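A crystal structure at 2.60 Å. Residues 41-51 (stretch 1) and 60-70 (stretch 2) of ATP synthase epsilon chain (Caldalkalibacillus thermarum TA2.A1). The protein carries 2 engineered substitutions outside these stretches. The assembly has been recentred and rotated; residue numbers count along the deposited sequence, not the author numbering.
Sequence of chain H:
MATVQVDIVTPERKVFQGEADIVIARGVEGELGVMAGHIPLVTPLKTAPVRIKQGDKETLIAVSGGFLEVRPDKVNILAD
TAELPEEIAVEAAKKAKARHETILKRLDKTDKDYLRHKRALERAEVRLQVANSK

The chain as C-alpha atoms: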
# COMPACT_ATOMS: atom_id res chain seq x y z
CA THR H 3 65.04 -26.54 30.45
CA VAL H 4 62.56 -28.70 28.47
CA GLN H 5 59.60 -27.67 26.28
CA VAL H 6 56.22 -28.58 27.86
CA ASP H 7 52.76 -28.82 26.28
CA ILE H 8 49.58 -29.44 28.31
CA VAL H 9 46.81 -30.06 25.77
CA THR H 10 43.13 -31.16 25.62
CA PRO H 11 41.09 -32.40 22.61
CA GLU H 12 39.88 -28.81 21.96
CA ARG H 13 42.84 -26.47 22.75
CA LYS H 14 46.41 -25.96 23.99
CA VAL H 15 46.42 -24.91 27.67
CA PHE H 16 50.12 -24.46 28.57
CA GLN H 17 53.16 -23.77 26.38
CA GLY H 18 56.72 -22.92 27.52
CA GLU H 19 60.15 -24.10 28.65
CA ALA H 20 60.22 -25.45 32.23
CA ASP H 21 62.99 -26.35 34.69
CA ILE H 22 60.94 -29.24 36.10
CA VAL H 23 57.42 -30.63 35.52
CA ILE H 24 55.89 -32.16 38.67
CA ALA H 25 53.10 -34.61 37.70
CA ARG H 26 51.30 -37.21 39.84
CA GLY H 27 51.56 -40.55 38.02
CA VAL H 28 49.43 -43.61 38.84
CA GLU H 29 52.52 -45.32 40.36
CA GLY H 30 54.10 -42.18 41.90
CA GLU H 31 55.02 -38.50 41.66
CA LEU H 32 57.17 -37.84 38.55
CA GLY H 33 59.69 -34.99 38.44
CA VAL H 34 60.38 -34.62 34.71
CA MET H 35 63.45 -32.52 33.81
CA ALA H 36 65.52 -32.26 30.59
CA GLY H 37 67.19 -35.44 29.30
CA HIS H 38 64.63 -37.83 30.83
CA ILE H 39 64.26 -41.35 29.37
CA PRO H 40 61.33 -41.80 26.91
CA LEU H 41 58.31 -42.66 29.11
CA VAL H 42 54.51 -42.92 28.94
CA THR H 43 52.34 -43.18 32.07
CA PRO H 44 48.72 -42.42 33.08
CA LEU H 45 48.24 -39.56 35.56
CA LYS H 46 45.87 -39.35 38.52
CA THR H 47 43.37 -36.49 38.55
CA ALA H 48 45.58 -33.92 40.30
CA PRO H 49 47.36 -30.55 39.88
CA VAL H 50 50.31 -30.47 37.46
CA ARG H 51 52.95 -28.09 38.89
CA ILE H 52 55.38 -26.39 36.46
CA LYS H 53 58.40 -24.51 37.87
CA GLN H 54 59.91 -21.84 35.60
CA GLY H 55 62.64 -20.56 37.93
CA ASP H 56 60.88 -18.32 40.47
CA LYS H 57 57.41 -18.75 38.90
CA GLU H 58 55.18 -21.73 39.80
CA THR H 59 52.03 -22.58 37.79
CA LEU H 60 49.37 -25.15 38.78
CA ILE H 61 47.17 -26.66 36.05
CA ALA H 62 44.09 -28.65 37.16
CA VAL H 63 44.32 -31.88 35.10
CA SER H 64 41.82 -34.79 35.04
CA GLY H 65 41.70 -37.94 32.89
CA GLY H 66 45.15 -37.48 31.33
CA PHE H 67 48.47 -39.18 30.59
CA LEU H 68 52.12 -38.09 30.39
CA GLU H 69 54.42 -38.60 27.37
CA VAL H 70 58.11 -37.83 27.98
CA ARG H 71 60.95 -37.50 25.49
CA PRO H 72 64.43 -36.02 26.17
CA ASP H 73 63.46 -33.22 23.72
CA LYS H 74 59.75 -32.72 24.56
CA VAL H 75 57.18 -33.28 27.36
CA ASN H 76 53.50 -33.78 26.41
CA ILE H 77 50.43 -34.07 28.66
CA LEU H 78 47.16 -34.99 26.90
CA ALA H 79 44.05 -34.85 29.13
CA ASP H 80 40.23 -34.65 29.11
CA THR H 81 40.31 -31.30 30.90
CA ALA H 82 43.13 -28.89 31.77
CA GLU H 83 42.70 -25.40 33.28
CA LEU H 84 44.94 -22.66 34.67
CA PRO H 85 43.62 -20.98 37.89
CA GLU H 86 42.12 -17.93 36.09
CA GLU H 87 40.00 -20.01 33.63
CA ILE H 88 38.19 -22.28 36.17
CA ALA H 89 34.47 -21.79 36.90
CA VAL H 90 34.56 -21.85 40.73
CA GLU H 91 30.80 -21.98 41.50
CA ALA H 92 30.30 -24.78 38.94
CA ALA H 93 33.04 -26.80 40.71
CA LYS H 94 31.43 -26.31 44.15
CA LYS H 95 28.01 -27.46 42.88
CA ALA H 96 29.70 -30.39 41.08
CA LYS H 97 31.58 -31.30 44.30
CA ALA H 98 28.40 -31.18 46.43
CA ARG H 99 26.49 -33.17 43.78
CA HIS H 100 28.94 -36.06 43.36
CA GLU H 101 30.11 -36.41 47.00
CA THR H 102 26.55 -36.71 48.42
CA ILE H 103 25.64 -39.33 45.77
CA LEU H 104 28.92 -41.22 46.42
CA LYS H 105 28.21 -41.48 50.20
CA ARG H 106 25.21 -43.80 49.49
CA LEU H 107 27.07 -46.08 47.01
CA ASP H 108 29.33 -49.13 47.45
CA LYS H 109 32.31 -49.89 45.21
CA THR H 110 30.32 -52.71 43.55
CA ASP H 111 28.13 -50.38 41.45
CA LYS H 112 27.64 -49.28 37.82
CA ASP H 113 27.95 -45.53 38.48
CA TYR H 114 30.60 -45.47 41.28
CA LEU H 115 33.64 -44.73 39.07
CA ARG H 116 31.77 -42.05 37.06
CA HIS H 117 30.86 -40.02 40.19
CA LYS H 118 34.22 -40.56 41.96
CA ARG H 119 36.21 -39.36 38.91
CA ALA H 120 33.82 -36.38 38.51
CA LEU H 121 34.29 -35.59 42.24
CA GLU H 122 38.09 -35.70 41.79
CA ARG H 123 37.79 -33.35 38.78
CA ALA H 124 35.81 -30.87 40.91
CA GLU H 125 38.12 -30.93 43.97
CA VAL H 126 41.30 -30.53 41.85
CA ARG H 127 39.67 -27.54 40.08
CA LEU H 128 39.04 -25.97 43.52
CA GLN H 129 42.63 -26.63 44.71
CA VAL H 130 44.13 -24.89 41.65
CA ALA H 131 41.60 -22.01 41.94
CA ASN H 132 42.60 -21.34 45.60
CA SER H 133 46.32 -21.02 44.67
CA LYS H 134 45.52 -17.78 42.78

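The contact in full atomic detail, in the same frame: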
# COMPACT_ATOMS: atom_id res chain seq x y z
N LEU H 41 59.25 -42.06 28.16
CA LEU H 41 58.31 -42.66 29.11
C LEU H 41 56.87 -42.25 28.80
O LEU H 41 56.62 -41.11 28.41
CB LEU H 41 58.68 -42.23 30.54
CG LEU H 41 57.75 -42.58 31.71
CD1 LEU H 41 57.62 -44.08 31.90
CD2 LEU H 41 58.23 -41.92 32.99
N VAL H 42 55.95 -43.20 28.97
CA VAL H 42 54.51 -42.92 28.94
C VAL H 42 53.86 -43.53 30.18
O VAL H 42 54.11 -44.69 30.50
CB VAL H 42 53.84 -43.49 27.67
CG1 VAL H 42 52.33 -43.22 27.68
CG2 VAL H 42 54.47 -42.90 26.41
N THR H 43 53.04 -42.74 30.86
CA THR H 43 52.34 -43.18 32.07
C THR H 43 51.00 -42.44 32.24
O THR H 43 50.92 -41.25 31.94
CB THR H 43 53.21 -42.98 33.34
OG1 THR H 43 52.49 -43.42 34.50
CG2 THR H 43 53.63 -41.52 33.53
N PRO H 44 49.94 -43.14 32.70
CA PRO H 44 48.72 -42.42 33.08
C PRO H 44 48.93 -41.56 34.33
O PRO H 44 49.75 -41.91 35.19
CB PRO H 44 47.70 -43.54 33.35
CG PRO H 44 48.25 -44.74 32.67
CD PRO H 44 49.74 -44.60 32.76
N LEU H 45 48.19 -40.46 34.41
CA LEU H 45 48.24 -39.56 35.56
C LEU H 45 46.94 -39.67 36.35
O LEU H 45 45.88 -39.90 35.77
CB LEU H 45 48.42 -38.11 35.10
CG LEU H 45 49.68 -37.76 34.32
CD1 LEU H 45 49.61 -36.31 33.85
CD2 LEU H 45 50.93 -37.98 35.16
N LYS H 46 47.04 -39.51 37.66
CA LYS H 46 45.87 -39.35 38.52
C LYS H 46 45.30 -37.95 38.31
O LYS H 46 46.02 -37.04 37.90
CB LYS H 46 46.23 -39.53 39.99
CG LYS H 46 46.71 -40.92 40.36
CD LYS H 46 47.09 -41.00 41.83
CE LYS H 46 47.56 -42.40 42.21
NZ LYS H 46 47.93 -42.50 43.65
N THR H 47 44.01 -37.80 38.57
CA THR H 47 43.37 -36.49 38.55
C THR H 47 43.96 -35.67 39.69
O THR H 47 43.68 -35.93 40.86
CB THR H 47 41.83 -36.60 38.68
OG1 THR H 47 41.31 -37.29 37.54
CG2 THR H 47 41.18 -35.22 38.77
N ALA H 48 44.81 -34.71 39.33
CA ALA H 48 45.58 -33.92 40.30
C ALA H 48 46.15 -32.66 39.65
O ALA H 48 46.12 -32.53 38.42
CB ALA H 48 46.69 -34.77 40.89
N PRO H 49 46.67 -31.71 40.47
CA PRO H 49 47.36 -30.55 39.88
C PRO H 49 48.71 -30.91 39.27
O PRO H 49 49.46 -31.69 39.86
CB PRO H 49 47.56 -29.61 41.08
CG PRO H 49 46.61 -30.09 42.13
CD PRO H 49 46.52 -31.57 41.93
N VAL H 50 49.00 -30.36 38.09
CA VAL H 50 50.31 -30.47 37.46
C VAL H 50 51.06 -29.16 37.74
O VAL H 50 50.63 -28.10 37.30
CB VAL H 50 50.21 -30.70 35.93
CG1 VAL H 50 51.60 -30.74 35.29
CG2 VAL H 50 49.44 -31.98 35.64
N ARG H 51 52.17 -29.26 38.47
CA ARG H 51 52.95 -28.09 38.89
C ARG H 51 54.18 -27.91 37.99
O ARG H 51 55.01 -28.82 37.89
CB ARG H 51 53.34 -28.22 40.36
CG ARG H 51 54.29 -27.15 40.89
CD ARG H 51 54.12 -26.90 42.38
NE ARG H 51 53.83 -28.12 43.14
CZ ARG H 51 54.73 -29.03 43.53
NH1 ARG H 51 56.02 -28.90 43.25
NH2 ARG H 51 54.32 -30.10 44.22
N LEU H 60 50.18 -23.94 38.62
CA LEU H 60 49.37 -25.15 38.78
C LEU H 60 48.32 -25.22 37.68
O LEU H 60 47.64 -24.23 37.41
CB LEU H 60 48.67 -25.15 40.14
CG LEU H 60 49.53 -25.07 41.40
CD1 LEU H 60 48.65 -25.08 42.64
CD2 LEU H 60 50.54 -26.22 41.47
N ILE H 61 48.22 -26.38 37.03
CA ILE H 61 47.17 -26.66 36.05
C ILE H 61 46.33 -27.82 36.59
O ILE H 61 46.87 -28.89 36.88
CB ILE H 61 47.74 -27.05 34.67
CG1 ILE H 61 48.72 -25.97 34.16
CG2 ILE H 61 46.62 -27.28 33.65
CD1 ILE H 61 50.16 -26.18 34.56
N ALA H 62 45.02 -27.61 36.72
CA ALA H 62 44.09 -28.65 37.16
C ALA H 62 43.87 -29.64 36.01
O ALA H 62 43.25 -29.28 35.02
CB ALA H 62 42.77 -28.04 37.59
N VAL H 63 44.40 -30.85 36.15
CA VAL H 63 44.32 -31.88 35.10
C VAL H 63 43.51 -33.09 35.60
O VAL H 63 43.73 -33.57 36.71
CB VAL H 63 45.73 -32.34 34.66
CG1 VAL H 63 45.65 -33.49 33.65
CG2 VAL H 63 46.51 -31.17 34.08
N SER H 64 42.59 -33.57 34.76
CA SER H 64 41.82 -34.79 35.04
C SER H 64 41.70 -35.66 33.79
O SER H 64 41.51 -35.14 32.69
CB SER H 64 40.42 -34.43 35.56
OG SER H 64 39.55 -34.03 34.52
N GLY H 65 41.83 -36.97 33.97
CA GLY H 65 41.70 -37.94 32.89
C GLY H 65 42.77 -37.77 31.82
O GLY H 65 42.45 -37.71 30.63
N GLY H 66 44.03 -37.70 32.24
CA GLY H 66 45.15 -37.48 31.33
C GLY H 66 46.31 -38.45 31.49
O GLY H 66 46.34 -39.24 32.44
N PHE H 67 47.25 -38.38 30.55
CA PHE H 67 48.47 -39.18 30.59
C PHE H 67 49.69 -38.36 30.15
O PHE H 67 49.56 -37.41 29.37
CB PHE H 67 48.33 -40.46 29.75
CG PHE H 67 48.34 -40.22 28.26
CD1 PHE H 67 47.18 -39.82 27.60
CD2 PHE H 67 49.50 -40.42 27.51
CE1 PHE H 67 47.18 -39.61 26.22
CE2 PHE H 67 49.51 -40.21 26.14
CZ PHE H 67 48.35 -39.80 25.49
N LEU H 68 50.85 -38.76 30.65
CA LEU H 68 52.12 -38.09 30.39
C LEU H 68 52.86 -38.81 29.26
O LEU H 68 52.80 -40.03 29.17
CB LEU H 68 52.98 -38.10 31.65
CG LEU H 68 54.35 -37.43 31.65
CD1 LEU H 68 54.24 -35.93 31.41
CD2 LEU H 68 55.06 -37.70 32.96
N GLU H 69 53.53 -38.04 28.40
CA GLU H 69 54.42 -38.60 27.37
C GLU H 69 55.74 -37.82 27.35
O GLU H 69 55.79 -36.68 26.89
CB GLU H 69 53.77 -38.58 25.99
CG GLU H 69 54.54 -39.40 24.94
CD GLU H 69 54.73 -38.71 23.60
OE1 GLU H 69 54.52 -37.49 23.49
OE2 GLU H 69 55.11 -39.41 22.64
N VAL H 70 56.80 -38.46 27.85
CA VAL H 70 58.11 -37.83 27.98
C VAL H 70 59.02 -38.24 26.83
O VAL H 70 59.04 -39.40 26.43
CB VAL H 70 58.79 -38.22 29.31
CG1 VAL H 70 60.07 -37.43 29.52
CG2 VAL H 70 57.83 -38.03 30.48

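The two stretches run antiparallel and pair twice, once on each side of a corner that the second stretch turns at Gly 65. Strand 41-44 lies against 66-70 with their directions 170° apart; strand 48-51 lies against 60-64 at 142°, a more strongly twisted pairing. In the first ladder, Leu 41 N donates to Val 70 O (3.2 Å) and Val 70 N returns to Leu 41 O (2.7 Å); two residues on, Thr 43 N to Leu 68 O (3.2 Å) and Leu 68 N to Thr 43 O (2.8 Å) repeat the pattern. Proline has no amide hydrogen to give, and Pro 44 accordingly occupies a non-hydrogen-bonded position, opposite Phe 67. Pro 49 does the same opposite Ala 62, while its CA lies 3.5 Å from Ile 61 O in a CA-H...O contact. Leu 45 N still reaches Gly 66 O (3.0 Å). The second ladder is firmest at Val 50 and Ile 61, where Val 50 N to Ile 61 O is 2.9 Å and nearly straight at 175°; nearer the corner, the bond from Val 63 N to Ala 48 O is weak at 3.3 Å.

Glycine suits the corner: Gly 65 has a positive phi of 63°, and a CB on Gly 66 would be crowded by Val 63 CG1.

Within each paired segment, side chains alternate between the two faces. Beta-branched valines, which favour extended backbone, pack where Val 50 CG2 meets Val 63 CG2 at 3.4 Å. The buried Leu 45 points toward the other stretch, bringing its CD2 to 4.1 Å from Leu 68 CB. On the face shared by Val 42 and Phe 67, Val 42 CG1 approaches Phe 67 CD2 obliquely at 4.0 Å. Arg 51 contributes its aliphatic base, with CB 3.6 Å from Leu 60 CD2, and the same methyl lies at the edge of its guanidinium.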